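Local coordinates for MdbA protein (PDB 5C00) that acts as a thiol-disulfide oxidoreductase of the thioredoxin superfamily, probably making disulfide bonds in proteins exported by Corynebacterium diphtheriae, at residues A[58-61]-A[62-65]; A[68-71]-A[72-76]; A[132-135]-A[136-140]; A[163-166]-A[167-171]; A[199-202]-A[203-206]. All coordinates share one frame; numbering follows the deposited sequence. Where two conformers were deposited one is given.

Contact 1 (A[58-61]-A[62-65])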
# COMPACT_ATOMS: atom_id res chain seq x y z
N CYS A 58 10.37 -2.49 4.37
CA CYS A 58 8.94 -2.72 4.09
C CYS A 58 8.78 -3.68 2.94
O CYS A 58 7.98 -4.59 3.00
CB CYS A 58 8.19 -1.43 3.68
SG CYS A 58 7.95 -0.27 5.03
N ALA A 59 9.63 -3.54 1.92
CA ALA A 59 9.62 -4.51 0.82
C ALA A 59 10.03 -5.90 1.32
O ALA A 59 9.42 -6.91 0.99
CB ALA A 59 10.52 -4.05 -0.26
N GLU A 60 11.04 -5.94 2.17
CA GLU A 60 11.51 -7.22 2.67
C GLU A 60 10.48 -7.92 3.55
O GLU A 60 10.27 -9.12 3.39
CB GLU A 60 12.80 -7.09 3.48
CG GLU A 60 14.02 -6.92 2.63
CD GLU A 60 15.22 -6.58 3.48
OE1 GLU A 60 15.42 -7.26 4.52
OE2 GLU A 60 15.93 -5.60 3.12
N LEU A 61 9.85 -7.18 4.47
CA LEU A 61 8.76 -7.76 5.25
C LEU A 61 7.57 -8.24 4.38
O LEU A 61 7.03 -9.33 4.62
CB LEU A 61 8.27 -6.79 6.32
CG LEU A 61 7.20 -7.33 7.25
CD1 LEU A 61 7.77 -8.45 8.11
CD2 LEU A 61 6.68 -6.21 8.13
N GLY A 62 7.19 -7.46 3.40
CA GLY A 62 6.11 -7.83 2.47
C GLY A 62 6.35 -9.16 1.77
O GLY A 62 5.42 -9.96 1.56
N GLU A 63 7.59 -9.41 1.38
CA GLU A 63 7.95 -10.67 0.76
C GLU A 63 7.61 -11.83 1.66
O GLU A 63 7.20 -12.89 1.20
CB GLU A 63 9.47 -10.77 0.51
CG GLU A 63 10.03 -9.90 -0.57
CD GLU A 63 11.46 -10.30 -0.91
OE1 GLU A 63 11.64 -11.44 -1.40
OE2 GLU A 63 12.39 -9.48 -0.67
N VAL A 64 7.83 -11.66 2.95
CA VAL A 64 7.56 -12.71 3.91
C VAL A 64 6.09 -12.80 4.31
O VAL A 64 5.57 -13.88 4.45
CB VAL A 64 8.44 -12.53 5.17
CG1 VAL A 64 8.06 -13.53 6.25
CG2 VAL A 64 9.92 -12.68 4.80
N THR A 65 5.42 -11.68 4.53
CA THR A 65 4.12 -11.72 5.16
C THR A 65 2.94 -11.40 4.23
O THR A 65 1.78 -11.61 4.63
CB THR A 65 4.06 -10.81 6.41
OG1 THR A 65 4.19 -9.42 6.06
CG2 THR A 65 5.18 -11.19 7.38
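L61 and T65 sit one turn apart on helix 56-74, the helix of the thioredoxin-type fold that carries C58, second cysteine of a probable CxxC pair, near its start. Their methyl groups meet, L61 CD1 lying 3.8 Å from T65 CG2. The leucine has CG anti to its backbone N (chi1 -175°), which carries it alongside its own carbonyl carbon, and CD1 is the atom that reaches T65. T65 N donates to L61 O at 2.9 Å, almost in line with the carbonyl bond, and V64 N adds a weak bond to the same oxygen. T65 OG1 stands 3.2 Å from L61 O and receives a weak hydrogen bond from W202 NE1. On the solvent side the extended chain of E63 rests its CG against A59 O at 3.4 Å. Farther out, L61 packs on P186 and I199, while C58 touches S185 and P186; P186 probably occupies the place of the family's cis-proline beside the cysteines. Two ordinary helical bonds tie the preceding residues: E63 N reaches A59 O, and G62 N reaches C58 O at 3.0 Å with an N-H...O angle of 163°.

Contact 2 (A[68-71]-A[72-76])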
# COMPACT_ATOMS: atom_id res chain seq x y z
N PRO A 68 0.74 -14.81 3.58
CA PRO A 68 -0.13 -15.18 4.69
C PRO A 68 -1.14 -14.12 5.03
O PRO A 68 -2.28 -14.47 5.37
CB PRO A 68 0.83 -15.39 5.86
CG PRO A 68 2.18 -15.42 5.30
CD PRO A 68 2.16 -14.92 3.90
N MSE A 69 -0.76 -12.85 4.91
CA MSE A 69 -1.70 -11.74 5.18
C MSE A 69 -2.88 -11.87 4.26
O MSE A 69 -4.01 -11.73 4.71
CB MSE A 69 -1.04 -10.37 5.03
CG MSE A 69 -2.01 -9.22 5.32
SE MSE A 69 -1.15 -7.49 5.00
CE MSE A 69 -1.26 -7.61 3.07
N THR A 70 -2.65 -12.05 2.96
CA THR A 70 -3.74 -12.20 1.98
C THR A 70 -4.69 -13.34 2.40
O THR A 70 -5.89 -13.19 2.37
CB THR A 70 -3.17 -12.49 0.57
OG1 THR A 70 -2.24 -11.47 0.22
CG2 THR A 70 -4.26 -12.55 -0.45
N LYS A 71 -4.13 -14.48 2.78
CA LYS A 71 -4.98 -15.61 3.19
C LYS A 71 -5.83 -15.30 4.40
O LYS A 71 -7.00 -15.68 4.45
CB LYS A 71 -4.15 -16.87 3.45
CG LYS A 71 -3.35 -17.35 2.25
CD LYS A 71 -4.19 -17.52 0.98
CE LYS A 71 -3.91 -16.46 -0.08
NZ LYS A 71 -4.51 -16.69 -1.45
N ALA A 72 -5.27 -14.60 5.36
CA ALA A 72 -5.97 -14.28 6.58
C ALA A 72 -7.07 -13.26 6.33
O ALA A 72 -8.13 -13.31 6.96
CB ALA A 72 -4.97 -13.75 7.62
N ILE A 73 -6.80 -12.33 5.43
CA ILE A 73 -7.79 -11.37 4.98
C ILE A 73 -8.87 -12.14 4.24
O ILE A 73 -10.04 -11.97 4.54
CB ILE A 73 -7.22 -10.27 4.05
CG1 ILE A 73 -6.19 -9.39 4.75
CG2 ILE A 73 -8.34 -9.40 3.54
CD1 ILE A 73 -5.36 -8.56 3.77
N GLU A 74 -8.52 -13.01 3.30
CA GLU A 74 -9.58 -13.69 2.52
C GLU A 74 -10.44 -14.59 3.41
O GLU A 74 -11.63 -14.73 3.16
CB GLU A 74 -8.97 -14.47 1.33
CG GLU A 74 -8.45 -13.57 0.26
CD GLU A 74 -7.61 -14.29 -0.80
OE1 GLU A 74 -7.05 -15.33 -0.45
OE2 GLU A 74 -7.46 -13.77 -1.94
N ASN A 75 -9.85 -15.15 4.48
CA ASN A 75 -10.56 -15.93 5.51
C ASN A 75 -11.47 -15.16 6.44
O ASN A 75 -12.24 -15.74 7.21
CB ASN A 75 -9.56 -16.58 6.44
CG ASN A 75 -8.88 -17.74 5.81
OD1 ASN A 75 -9.26 -18.17 4.74
ND2 ASN A 75 -7.85 -18.26 6.49
N GLY A 76 -11.37 -13.83 6.43
CA GLY A 76 -12.20 -13.00 7.30
C GLY A 76 -11.67 -12.84 8.72
O GLY A 76 -12.37 -12.28 9.58
O HOH W 1 -7.75 -17.72 2.63
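The last turns of helix 56-74, within the beta-alpha-beta unit of strands 45-52 and 78-85, bring M69, T70 and K71 against I73, E74 and N75 before a Schellman motif ends the helix. There G76 takes a positive phi, and its N bonds back to I73 O at 3.0 Å. On the buried side M69, a selenomethionine, runs beside I73, with M69 CG 3.7 Å from I73 CD1. I73 also folds CG1 close over M69 O, 3.2 Å away. This pair faces V80 of the sheet, while the selenomethionine also touches W117, W202 and V203.

On the other flank K71 and E74 point the same way and form a salt bridge, K71 NZ to E74 OE1 at 3.0 Å. The ammonium comes from the syn side of the carboxylate, 17° out of its plane. K71 gets there by bending at chi2 and chi3, which also sets its CE 3.4 Å from E74 OE1. The second oxygen, E74 OE2, accepts from S23 N, which ties the helix to the N-terminal loop. In the conformer given, T70 OG1 is bonded to D66 O one turn back and T70 CG2 packs against the E74 carboxylate. Near the end, in the N75 conformer given, a water donates to both K71 O and N75 OD1, and K71 O accepts N75 N as well, 2.9 Å away. With a separate donor for each oxygen, the E74 carboxylate is probably restrained in its rotation, and the lysine probably stabilises its negative charge.

Contact 3 (A[132-135]-A[136-140])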
# COMPACT_ATOMS: atom_id res chain seq x y z
N GLY A 132 13.91 7.16 -7.59
CA GLY A 132 14.65 8.26 -8.24
C GLY A 132 14.71 8.22 -9.75
O GLY A 132 15.36 9.09 -10.37
N LYS A 133 14.17 7.16 -10.37
CA LYS A 133 14.24 6.99 -11.79
C LYS A 133 12.89 7.18 -12.42
O LYS A 133 12.82 7.65 -13.54
CB LYS A 133 14.92 5.63 -12.15
CG LYS A 133 16.26 5.60 -11.41
CD LYS A 133 17.13 4.40 -11.64
CE LYS A 133 18.28 4.46 -10.64
NZ LYS A 133 17.78 4.24 -9.23
N TRP A 134 11.81 6.88 -11.69
CA TRP A 134 10.46 7.02 -12.26
C TRP A 134 9.84 8.36 -11.89
O TRP A 134 10.01 8.86 -10.76
CB TRP A 134 9.53 5.91 -11.78
CG TRP A 134 9.75 4.58 -12.41
CD1 TRP A 134 10.84 4.16 -13.06
CD2 TRP A 134 8.91 3.45 -12.28
NE1 TRP A 134 10.70 2.86 -13.43
CE2 TRP A 134 9.50 2.40 -12.96
CE3 TRP A 134 7.67 3.25 -11.68
CZ2 TRP A 134 8.94 1.13 -13.02
CZ3 TRP A 134 7.09 2.00 -11.76
CH2 TRP A 134 7.72 0.97 -12.42
N GLY A 135 9.09 8.93 -12.83
CA GLY A 135 8.24 10.05 -12.60
C GLY A 135 6.81 9.63 -12.68
O GLY A 135 6.51 8.46 -12.90
N ASP A 136 5.91 10.60 -12.56
CA ASP A 136 4.49 10.30 -12.53
C ASP A 136 3.95 9.54 -13.75
O ASP A 136 3.06 8.72 -13.62
CB ASP A 136 3.69 11.59 -12.32
CG ASP A 136 3.89 12.20 -10.89
OD1 ASP A 136 4.09 11.44 -9.90
OD2 ASP A 136 3.86 13.46 -10.79
N ASN A 137 4.52 9.79 -14.92
CA ASN A 137 4.03 9.13 -16.12
C ASN A 137 4.47 7.67 -16.13
O ASN A 137 3.83 6.85 -16.77
CB ASN A 137 4.47 9.85 -17.39
CG ASN A 137 3.64 11.10 -17.66
OD1 ASN A 137 2.43 11.06 -17.78
ND2 ASN A 137 4.30 12.20 -17.74
N ASP A 138 5.58 7.36 -15.43
CA ASP A 138 6.02 5.98 -15.29
C ASP A 138 5.09 5.24 -14.38
O ASP A 138 4.62 4.14 -14.70
CB ASP A 138 7.46 5.94 -14.80
CG ASP A 138 8.40 6.66 -15.76
OD1 ASP A 138 8.64 6.15 -16.91
OD2 ASP A 138 8.86 7.77 -15.41
N PHE A 139 4.79 5.82 -13.22
CA PHE A 139 3.81 5.18 -12.34
C PHE A 139 2.48 4.95 -13.06
O PHE A 139 1.79 3.93 -12.85
CB PHE A 139 3.63 6.01 -11.08
CG PHE A 139 4.83 5.95 -10.17
CD1 PHE A 139 5.03 4.85 -9.36
CD2 PHE A 139 5.74 6.98 -10.10
CE1 PHE A 139 6.13 4.77 -8.52
CE2 PHE A 139 6.84 6.92 -9.26
CZ PHE A 139 7.03 5.82 -8.45
N ALA A 140 2.06 5.91 -13.86
CA ALA A 140 0.78 5.79 -14.57
C ALA A 140 0.80 4.69 -15.63
O ALA A 140 -0.16 3.94 -15.75
CB ALA A 140 0.41 7.11 -15.21
O HOH W 2 11.47 8.56 -15.78
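W134, just before helix 136-145, turns the edge of its indole toward the face of F139 in the first turn. The stack is T-shaped: the centroids of the W134 six-membered ring and the F139 ring are 5.3 Å apart, with planes at 75°. W134 CE3 lies over the phenyl face, and W134 CB is 3.8 Å from F139 CE2. D138 CB lies against the indole near its rim, 3.6 Å from W134 CG. This tight side continues inward, F139 packing on A100, A103, L123 and I156.

The cap is closed by a carboxylate and by the G135 carbonyl. G135, the N-cap residue, gives its N-H to D138 OD2 at 2.8 Å, meeting the anti lone pair along an almost straight path (169°). In return G135 O takes D138 N, which stands well above the carbonyl plane, and F139 N at 3.2 Å.

The outer side is looser. There a water donates to K133 O and to D138 OD2, giving that oxygen a second donor, while D138 OD1 is bonded to Q10 NE2. The W134–F139 pairing across the N-cap is a hydrophobic staple; the D138 bond to G135 N supplies one half of a capping box.

Contact 4 (A[163-166]-A[167-171])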
# COMPACT_ATOMS: atom_id res chain seq x y z
N GLU A 163 -2.64 15.33 -3.20
CA GLU A 163 -3.04 16.16 -2.09
C GLU A 163 -3.66 15.30 -0.97
O GLU A 163 -3.35 15.48 0.19
CB GLU A 163 -3.99 17.27 -2.58
CG GLU A 163 -3.34 18.28 -3.54
CD GLU A 163 -3.18 17.77 -5.00
OE1 GLU A 163 -3.72 16.68 -5.39
OE2 GLU A 163 -2.49 18.49 -5.78
N ASP A 164 -4.57 14.40 -1.32
CA ASP A 164 -5.13 13.52 -0.31
C ASP A 164 -4.14 12.51 0.25
O ASP A 164 -4.10 12.24 1.47
CB ASP A 164 -6.36 12.83 -0.82
CG ASP A 164 -7.60 13.70 -0.67
OD1 ASP A 164 -7.55 14.68 0.05
OD2 ASP A 164 -8.61 13.37 -1.28
N PHE A 165 -3.27 12.01 -0.60
CA PHE A 165 -2.22 11.14 -0.10
C PHE A 165 -1.38 11.84 1.00
O PHE A 165 -1.10 11.26 2.02
CB PHE A 165 -1.30 10.71 -1.20
CG PHE A 165 -0.16 9.91 -0.67
CD1 PHE A 165 -0.33 8.55 -0.42
CD2 PHE A 165 1.02 10.50 -0.43
CE1 PHE A 165 0.69 7.82 0.13
CE2 PHE A 165 2.06 9.77 0.10
CZ PHE A 165 1.87 8.44 0.39
N ARG A 166 -0.95 13.07 0.74
CA ARG A 166 -0.18 13.85 1.73
C ARG A 166 -0.98 14.05 3.02
O ARG A 166 -0.43 13.96 4.10
CB ARG A 166 0.16 15.21 1.16
CG ARG A 166 1.15 15.21 0.03
CD ARG A 166 1.22 16.59 -0.64
NE ARG A 166 2.07 16.47 -1.84
CZ ARG A 166 1.82 16.94 -3.04
NH1 ARG A 166 0.71 17.63 -3.32
NH2 ARG A 166 2.73 16.72 -4.00
N LYS A 167 -2.27 14.38 2.91
CA LYS A 167 -3.11 14.53 4.10
C LYS A 167 -3.17 13.21 4.88
O LYS A 167 -3.04 13.20 6.14
CB LYS A 167 -4.50 15.02 3.71
CG LYS A 167 -5.66 14.69 4.64
CD LYS A 167 -6.94 15.35 4.10
CE LYS A 167 -8.18 14.49 4.28
NZ LYS A 167 -8.90 14.25 2.99
N PHE A 168 -3.33 12.10 4.15
CA PHE A 168 -3.33 10.77 4.79
C PHE A 168 -1.98 10.45 5.43
O PHE A 168 -1.91 9.90 6.54
CB PHE A 168 -3.66 9.69 3.79
CG PHE A 168 -5.08 9.70 3.29
CD1 PHE A 168 -5.99 10.68 3.70
CD2 PHE A 168 -5.49 8.77 2.37
CE1 PHE A 168 -7.27 10.68 3.20
CE2 PHE A 168 -6.77 8.75 1.88
CZ PHE A 168 -7.65 9.73 2.29
N ALA A 169 -0.94 10.74 4.70
CA ALA A 169 0.40 10.45 5.20
C ALA A 169 0.66 11.23 6.50
O ALA A 169 1.20 10.67 7.46
CB ALA A 169 1.45 10.78 4.14
N GLU A 170 0.25 12.50 6.53
CA GLU A 170 0.46 13.30 7.77
C GLU A 170 -0.36 12.74 8.94
O GLU A 170 0.18 12.57 10.04
CB GLU A 170 0.17 14.80 7.52
CG GLU A 170 0.75 15.74 8.57
CD GLU A 170 2.19 15.40 8.99
OE1 GLU A 170 3.09 15.29 8.12
OE2 GLU A 170 2.42 15.23 10.21
N ALA A 171 -1.63 12.42 8.71
CA ALA A 171 -2.49 11.80 9.74
C ALA A 171 -1.93 10.48 10.25
O ALA A 171 -1.95 10.19 11.46
CB ALA A 171 -3.90 11.60 9.24
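F168 packs back on the turn that holds D164 and F165, midway along the first half of helix 162-180. Its CB lies 3.5 Å from both D164 O and F165 O. With CG placed beside its own backbone N (chi1 -69°) and the ring turned by a chi2 near zero, the phenyl slides over D164 O. CG and CD1 of F168 each come within 3.3 Å of that oxygen, which sits over one ring face; CD2 is a little farther, and F168 CE1 is 3.9 Å from it. Beyond this the ring leaves the turn and touches S31 and L105. F168 N meanwhile donates to D164 O at 2.8 Å, nearly straight along the carbonyl bond; the same oxygen that accepts the amide N-H also lies against the ring face of that residue, a contact of packing only.

Three residues earlier, F165 sends its ring into the protein, against T98, A102 and L105 of helix 96-109, and F165 CE2 is 4.2 Å from A169 CB. R166 leads away as an extended chain whose NE is bonded to D93 O, giving the helix a tie to a preceding loop. On the exposed flank D164 and K167 lie side by side, with K167 NZ 3.3 Å from D164 OD1. That salt bridge is long and weak, and doubtful too, because the lysine was modelled in two conformers. The cohesion of this turn therefore rests mainly on regular backbone bonds and on the buried ring of F165, with F168 nearer the surface and the charges there probably adding little.

Contact 5 (A[199-202]-A[203-206])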
# COMPACT_ATOMS: atom_id res chain seq x y z
N ILE A 199 8.23 -9.91 14.27
CA ILE A 199 7.45 -9.21 13.26
C ILE A 199 7.19 -10.07 12.02
O ILE A 199 6.16 -9.93 11.38
CB ILE A 199 8.13 -7.87 12.87
CG1 ILE A 199 7.21 -7.00 12.02
CG2 ILE A 199 9.45 -8.08 12.19
CD1 ILE A 199 6.02 -6.48 12.78
N GLU A 200 8.12 -10.97 11.70
CA GLU A 200 7.93 -11.87 10.55
C GLU A 200 6.73 -12.78 10.72
O GLU A 200 6.22 -13.33 9.73
CB GLU A 200 9.14 -12.75 10.33
CG GLU A 200 10.33 -11.98 9.81
CD GLU A 200 11.50 -12.89 9.45
OE1 GLU A 200 11.26 -14.03 8.98
OE2 GLU A 200 12.65 -12.46 9.61
N THR A 201 6.29 -12.95 11.96
CA THR A 201 5.18 -13.84 12.24
C THR A 201 3.95 -13.09 12.70
O THR A 201 3.10 -13.67 13.36
CB THR A 201 5.58 -14.92 13.29
OG1 THR A 201 5.69 -14.34 14.60
CG2 THR A 201 6.89 -15.53 12.93
N TRP A 202 3.84 -11.81 12.35
CA TRP A 202 2.74 -11.02 12.85
C TRP A 202 1.38 -11.58 12.45
O TRP A 202 0.44 -11.45 13.21
CB TRP A 202 2.88 -9.54 12.44
CG TRP A 202 2.62 -9.19 11.00
CD1 TRP A 202 3.52 -8.98 10.03
CD2 TRP A 202 1.32 -8.95 10.43
NE1 TRP A 202 2.87 -8.62 8.85
CE2 TRP A 202 1.52 -8.57 9.09
CE3 TRP A 202 0.03 -8.97 10.94
CZ2 TRP A 202 0.48 -8.25 8.24
CZ3 TRP A 202 -1.03 -8.65 10.08
CH2 TRP A 202 -0.79 -8.30 8.74
N VAL A 203 1.29 -12.19 11.27
CA VAL A 203 0.00 -12.69 10.79
C VAL A 203 -0.43 -13.88 11.69
O VAL A 203 -1.60 -13.94 12.13
CB VAL A 203 0.06 -13.10 9.31
CG1 VAL A 203 -1.31 -13.65 8.87
CG2 VAL A 203 0.47 -11.91 8.42
N GLU A 204 0.52 -14.75 12.02
CA GLU A 204 0.24 -15.86 12.98
C GLU A 204 -0.22 -15.29 14.29
O GLU A 204 -1.16 -15.78 14.91
CB GLU A 204 1.46 -16.72 13.28
CG GLU A 204 2.02 -17.53 12.15
CD GLU A 204 3.37 -18.15 12.50
OE1 GLU A 204 4.26 -18.12 11.62
OE2 GLU A 204 3.56 -18.65 13.65
N GLN A 205 0.46 -14.26 14.74
CA GLN A 205 0.15 -13.61 16.00
C GLN A 205 -1.24 -13.03 15.97
O GLN A 205 -1.96 -13.13 16.94
CB GLN A 205 1.13 -12.52 16.30
CG GLN A 205 2.55 -13.00 16.59
CD GLN A 205 3.43 -11.90 17.16
OE1 GLN A 205 3.07 -11.21 18.13
NE2 GLN A 205 4.62 -11.75 16.57
N ALA A 206 -1.62 -12.43 14.84
CA ALA A 206 -2.96 -11.86 14.69
C ALA A 206 -4.07 -12.89 14.62
O ALA A 206 -5.21 -12.57 14.98
CB ALA A 206 -3.02 -10.99 13.44
O HOH W 3 3.20 -13.35 9.58
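The indole of W202 has V203 CG2 over one face and I199 O in plane at its edge. The methyl sits 3.5 Å above the centroid of the W202 six-membered ring and 9° from its normal, a CH-pi contact almost over the ring centre. A206 CB comes obliquely, 4.4 Å from W202 CE3. The first torsion places the ring: chi1 of 74° puts CG between the backbone N and the carbonyl carbon, swinging the indole across the start of the next residue, with W202 CG 3.3 Å from V203 N. From there the ring reaches I47 and V188 of the central sheet.

W202 opens helix 202-207, the last helix of the thioredoxin fold, which follows the 187-190/193-194 hairpin and packs against the sheet. T201 is its N-cap, yet the threonine side chain makes no capping bond; its OG1 is bonded to G198 O instead. A water stands in at the first turn, accepting from V203 N at 2.8 Å and donating to E200 O. T201 O takes Q205 N at 3.0 Å, and A206 N bonds to W202 O one residue on. Q205 lays its CG 3.3 Å from T201 O and extends until NE2 finds N197 O. On the exposed flank the E204 carboxylate leans over the threonine, with E204 OE1 3.8 Å from T201 CB.

In the fold
Contacts 1 and 2 follow each other along helix 56-74, and contact 5 touches both: E200 O packs against T65 CG2, and V203 CG1 against A72 CB. These three lie together on one flank of the sheet and mix buried apolar packing with polar groups at the surface. Contact 4, also partly buried, is on the other side of the chain's centre, its centre about 23 Å from that of contact 1 and about 27 Å from that of contact 2. Contact 3 is the surface contact, its centre about 33 Å from that of contact 5. Both of these begin helices, but contact 3 caps with a carboxylate and contact 5 with water; contacts 2 and 4 each pair a lysine with an acid.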